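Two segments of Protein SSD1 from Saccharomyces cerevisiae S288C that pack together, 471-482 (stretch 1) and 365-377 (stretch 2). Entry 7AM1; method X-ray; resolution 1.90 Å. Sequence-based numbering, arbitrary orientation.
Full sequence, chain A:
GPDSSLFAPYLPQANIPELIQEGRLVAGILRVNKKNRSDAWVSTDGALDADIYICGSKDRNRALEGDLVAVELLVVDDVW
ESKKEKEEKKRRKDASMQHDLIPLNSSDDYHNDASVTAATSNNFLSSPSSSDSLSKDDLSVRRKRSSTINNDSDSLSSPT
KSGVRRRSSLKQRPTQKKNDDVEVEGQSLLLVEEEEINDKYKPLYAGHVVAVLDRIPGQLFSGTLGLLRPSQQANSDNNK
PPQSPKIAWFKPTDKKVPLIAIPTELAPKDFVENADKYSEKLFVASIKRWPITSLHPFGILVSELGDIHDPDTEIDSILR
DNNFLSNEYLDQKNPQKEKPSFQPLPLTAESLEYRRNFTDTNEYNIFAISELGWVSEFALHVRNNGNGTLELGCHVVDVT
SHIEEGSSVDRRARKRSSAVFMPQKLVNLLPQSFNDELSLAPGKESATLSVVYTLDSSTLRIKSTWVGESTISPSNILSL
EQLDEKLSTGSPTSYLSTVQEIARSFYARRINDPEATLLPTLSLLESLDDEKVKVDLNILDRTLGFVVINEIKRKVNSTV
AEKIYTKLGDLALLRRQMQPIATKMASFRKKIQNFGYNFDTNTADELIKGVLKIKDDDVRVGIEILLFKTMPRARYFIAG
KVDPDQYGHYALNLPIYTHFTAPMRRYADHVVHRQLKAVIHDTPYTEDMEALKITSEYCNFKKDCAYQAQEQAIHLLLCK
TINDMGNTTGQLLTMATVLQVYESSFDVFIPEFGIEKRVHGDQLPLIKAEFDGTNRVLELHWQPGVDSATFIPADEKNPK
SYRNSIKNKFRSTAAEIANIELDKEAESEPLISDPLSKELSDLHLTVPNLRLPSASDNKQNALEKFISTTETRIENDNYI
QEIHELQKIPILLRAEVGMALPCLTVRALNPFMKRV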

# COMPACT_ATOMS: atom_id res chain seq x y z
N THR A 471 5.73 -23.53 25.38
CA THR A 471 6.25 -24.52 24.46
C THR A 471 5.05 -25.26 23.89
O THR A 471 4.16 -25.66 24.63
CB THR A 471 7.20 -25.50 25.17
OG1 THR A 471 8.30 -24.78 25.74
CG2 THR A 471 7.73 -26.54 24.19
N ILE A 472 5.03 -25.43 22.56
CA ILE A 472 3.94 -26.10 21.89
C ILE A 472 4.50 -27.23 21.04
O ILE A 472 5.69 -27.26 20.71
CB ILE A 472 3.09 -25.14 21.01
CG1 ILE A 472 3.90 -24.62 19.81
CG2 ILE A 472 2.56 -23.99 21.84
CD1 ILE A 472 3.07 -23.84 18.79
N SER A 473 3.62 -28.17 20.70
CA SER A 473 3.92 -29.23 19.74
C SER A 473 2.65 -29.41 18.92
O SER A 473 1.74 -30.14 19.31
CB SER A 473 4.32 -30.53 20.44
OG SER A 473 4.69 -31.51 19.49
N PRO A 474 2.56 -28.75 17.76
CA PRO A 474 1.30 -28.77 17.01
C PRO A 474 0.84 -30.18 16.67
O PRO A 474 1.64 -31.06 16.36
CB PRO A 474 1.62 -27.97 15.74
CG PRO A 474 2.77 -27.10 16.13
CD PRO A 474 3.58 -27.90 17.11
N SER A 475 -0.47 -30.38 16.74
CA SER A 475 -1.07 -31.63 16.28
C SER A 475 -1.38 -31.58 14.79
O SER A 475 -1.42 -32.63 14.14
CB SER A 475 -2.34 -31.92 17.07
OG SER A 475 -2.03 -32.25 18.41
N ASN A 476 -1.60 -30.38 14.26
CA ASN A 476 -1.99 -30.21 12.87
C ASN A 476 -1.41 -28.91 12.35
O ASN A 476 -1.06 -28.01 13.12
CB ASN A 476 -3.52 -30.21 12.72
CG ASN A 476 -4.14 -31.52 13.14
OD1 ASN A 476 -4.68 -31.64 14.24
ND2 ASN A 476 -4.07 -32.51 12.27
N ILE A 477 -1.32 -28.82 11.03
CA ILE A 477 -0.93 -27.58 10.35
C ILE A 477 -1.89 -27.38 9.19
O ILE A 477 -2.05 -28.28 8.35
CB ILE A 477 0.53 -27.60 9.87
CG1 ILE A 477 0.88 -26.26 9.23
CG2 ILE A 477 0.77 -28.75 8.91
CD1 ILE A 477 2.36 -25.98 9.16
N LEU A 478 -2.54 -26.22 9.15
CA LEU A 478 -3.48 -25.86 8.10
C LEU A 478 -3.00 -24.60 7.40
O LEU A 478 -2.54 -23.66 8.05
CB LEU A 478 -4.89 -25.61 8.64
CG LEU A 478 -5.75 -26.82 9.02
CD1 LEU A 478 -7.04 -26.34 9.66
CD2 LEU A 478 -6.04 -27.68 7.81
N SER A 479 -3.10 -24.59 6.07
CA SER A 479 -2.95 -23.35 5.34
C SER A 479 -4.25 -22.55 5.40
O SER A 479 -5.32 -23.10 5.65
CB SER A 479 -2.59 -23.61 3.87
OG SER A 479 -3.68 -24.19 3.20
N LEU A 480 -4.14 -21.25 5.15
CA LEU A 480 -5.33 -20.41 5.10
C LEU A 480 -6.28 -20.89 4.02
O LEU A 480 -7.50 -20.77 4.17
CB LEU A 480 -4.94 -18.95 4.87
CG LEU A 480 -4.23 -18.26 6.04
CD1 LEU A 480 -3.78 -16.86 5.64
CD2 LEU A 480 -5.13 -18.20 7.26
N GLU A 481 -5.75 -21.43 2.92
CA GLU A 481 -6.61 -22.01 1.89
C GLU A 481 -7.35 -23.22 2.44
O GLU A 481 -8.56 -23.37 2.21
CB GLU A 481 -5.78 -22.39 0.67
CG GLU A 481 -5.29 -21.22 -0.16
CD GLU A 481 -4.19 -20.43 0.53
OE1 GLU A 481 -3.47 -21.02 1.36
OE2 GLU A 481 -4.05 -19.22 0.24
N GLN A 482 -6.65 -24.09 3.16
CA GLN A 482 -7.30 -25.24 3.79
C GLN A 482 -8.29 -24.79 4.85
O GLN A 482 -9.38 -25.36 4.97
CB GLN A 482 -6.25 -26.17 4.38
CG GLN A 482 -5.37 -26.85 3.34
CD GLN A 482 -4.25 -27.65 3.97
OE1 GLN A 482 -3.75 -27.32 5.04
NE2 GLN A 482 -3.84 -28.73 3.29
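Stretch 2 365-377: NIFAISELGWVSE

Parallel strand pairing imposes a characteristic ladder, in which alternate residues of each strand bond to two different residues of the other, as in SSD1. Ile 366 O opens the ladder by accepting from two successive amides, Ser 475 N at 2.7 Å and Asn 476 N at 3.3 Å. Ala 368 N then donates to Asn 476 O (2.8 Å), Leu 478 N to Ala 368 O (2.9 Å) and Ser 370 N to Leu 478 O (2.9 Å), before Leu 480 N closes on Ser 370 O at 3.3 Å, where stretch 1 turns helical. Before the first rung, a water oxygen lies 2.9 Å from Ile 366 N, whose proton it accepts, and 3.2 Å from Ser 473 O, to which it donates.

Strand 367-370 thus runs in the same direction as strand 476-479, crossing it at -28° with axes 4.3 Å apart at closest approach. The register pairs Asn 476 with Phe 367, Ile 477 with Ala 368, Leu 478 with Ile 369 and Ser 479 with Ser 370, and side chains alternate between faces. On the face of Ala 368, its CB lies 4.1 Å from Ile 477 CG1 and 4.2 Å from Pro 474 CG. Farther out, Ile 366 CD1 packs 3.8 Å from Ile 472 CB; past the other end, Leu 480 CD2 reaches Ile 369 CG2 at 3.8 Å.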

# COMPACT_ATOMS: atom_id res chain seq x y z
N ASN A 365 -5.15 -29.47 21.28
CA ASN A 365 -5.11 -29.75 19.84
C ASN A 365 -4.71 -28.45 19.16
O ASN A 365 -5.54 -27.67 18.71
CB ASN A 365 -6.45 -30.26 19.34
CG ASN A 365 -6.40 -30.71 17.89
OD1 ASN A 365 -5.43 -30.43 17.18
ND2 ASN A 365 -7.44 -31.40 17.45
N ILE A 366 -3.41 -28.20 19.12
CA ILE A 366 -2.86 -26.98 18.54
C ILE A 366 -2.69 -27.18 17.05
O ILE A 366 -2.07 -28.16 16.61
CB ILE A 366 -1.53 -26.60 19.21
CG1 ILE A 366 -1.77 -26.18 20.66
CG2 ILE A 366 -0.86 -25.45 18.46
CD1 ILE A 366 -0.52 -26.17 21.50
N PHE A 367 -3.23 -26.27 16.26
CA PHE A 367 -2.98 -26.29 14.82
C PHE A 367 -2.16 -25.06 14.45
O PHE A 367 -2.51 -23.93 14.82
CB PHE A 367 -4.27 -26.38 14.00
CG PHE A 367 -5.31 -25.34 14.35
CD1 PHE A 367 -6.16 -25.52 15.42
CD2 PHE A 367 -5.45 -24.20 13.57
CE1 PHE A 367 -7.12 -24.58 15.73
CE2 PHE A 367 -6.41 -23.25 13.87
CZ PHE A 367 -7.25 -23.44 14.96
N ALA A 368 -1.05 -25.30 13.77
CA ALA A 368 -0.23 -24.22 13.25
C ALA A 368 -0.85 -23.71 11.96
O ALA A 368 -1.38 -24.50 11.17
CB ALA A 368 1.20 -24.70 13.01
N ILE A 369 -0.81 -22.40 11.76
CA ILE A 369 -1.32 -21.77 10.54
C ILE A 369 -0.15 -21.48 9.62
O ILE A 369 0.83 -20.83 10.02
CB ILE A 369 -2.11 -20.49 10.85
CG1 ILE A 369 -3.22 -20.79 11.87
CG2 ILE A 369 -2.67 -19.88 9.58
CD1 ILE A 369 -4.36 -21.62 11.32
N SER A 370 -0.24 -21.96 8.39
CA SER A 370 0.76 -21.69 7.36
C SER A 370 0.16 -20.78 6.30
O SER A 370 -1.03 -20.83 6.00
CB SER A 370 1.27 -22.98 6.72
OG SER A 370 0.24 -23.62 5.98
N GLU A 371 1.02 -19.93 5.74
CA GLU A 371 0.64 -19.03 4.66
C GLU A 371 1.41 -19.43 3.41
O GLU A 371 2.60 -19.76 3.48
CB GLU A 371 0.92 -17.58 5.07
CG GLU A 371 0.05 -17.12 6.25
CD GLU A 371 0.49 -15.80 6.87
OE1 GLU A 371 1.54 -15.77 7.55
OE2 GLU A 371 -0.24 -14.79 6.71
N LEU A 372 0.72 -19.44 2.27
CA LEU A 372 1.31 -19.93 1.03
C LEU A 372 2.65 -19.27 0.76
O LEU A 372 2.76 -18.05 0.69
CB LEU A 372 0.36 -19.67 -0.13
CG LEU A 372 0.64 -20.47 -1.40
CD1 LEU A 372 -0.62 -20.89 -2.12
CD2 LEU A 372 1.52 -19.60 -2.31
N GLY A 373 3.68 -20.11 0.58
CA GLY A 373 5.01 -19.64 0.26
C GLY A 373 5.81 -19.15 1.44
O GLY A 373 6.95 -18.72 1.26
N TRP A 374 5.25 -19.21 2.65
CA TRP A 374 5.87 -18.66 3.84
C TRP A 374 5.89 -19.73 4.92
O TRP A 374 5.34 -20.82 4.76
CB TRP A 374 5.10 -17.41 4.29
CG TRP A 374 5.76 -16.63 5.38
CD1 TRP A 374 5.23 -16.31 6.59
CD2 TRP A 374 7.08 -16.07 5.36
NE1 TRP A 374 6.13 -15.58 7.33
CE2 TRP A 374 7.28 -15.42 6.59
CE3 TRP A 374 8.11 -16.06 4.41
CZ2 TRP A 374 8.47 -14.77 6.91
CZ3 TRP A 374 9.29 -15.41 4.73
CH2 TRP A 374 9.46 -14.77 5.97
N VAL A 375 6.55 -19.41 6.03
CA VAL A 375 6.66 -20.33 7.16
C VAL A 375 5.36 -20.33 7.96
O VAL A 375 4.38 -19.69 7.57
CB VAL A 375 7.85 -19.94 8.06
CG1 VAL A 375 9.14 -19.97 7.26
CG2 VAL A 375 7.63 -18.56 8.67
N SER A 376 5.34 -21.09 9.05
CA SER A 376 4.28 -21.02 10.05
C SER A 376 4.85 -20.38 11.31
O SER A 376 5.78 -20.91 11.92
CB SER A 376 3.72 -22.41 10.37
OG SER A 376 2.83 -22.35 11.47
N GLU A 377 4.31 -19.22 11.68
CA GLU A 377 4.77 -18.54 12.88
C GLU A 377 3.68 -18.32 13.91
O GLU A 377 3.95 -17.74 14.96
CB GLU A 377 5.42 -17.20 12.51
CG GLU A 377 4.54 -16.18 11.80
CD GLU A 377 5.34 -14.97 11.35
OE1 GLU A 377 6.16 -14.48 12.15
OE2 GLU A 377 5.17 -14.49 10.20
O HOH W 1 -1.39 -30.04 19.97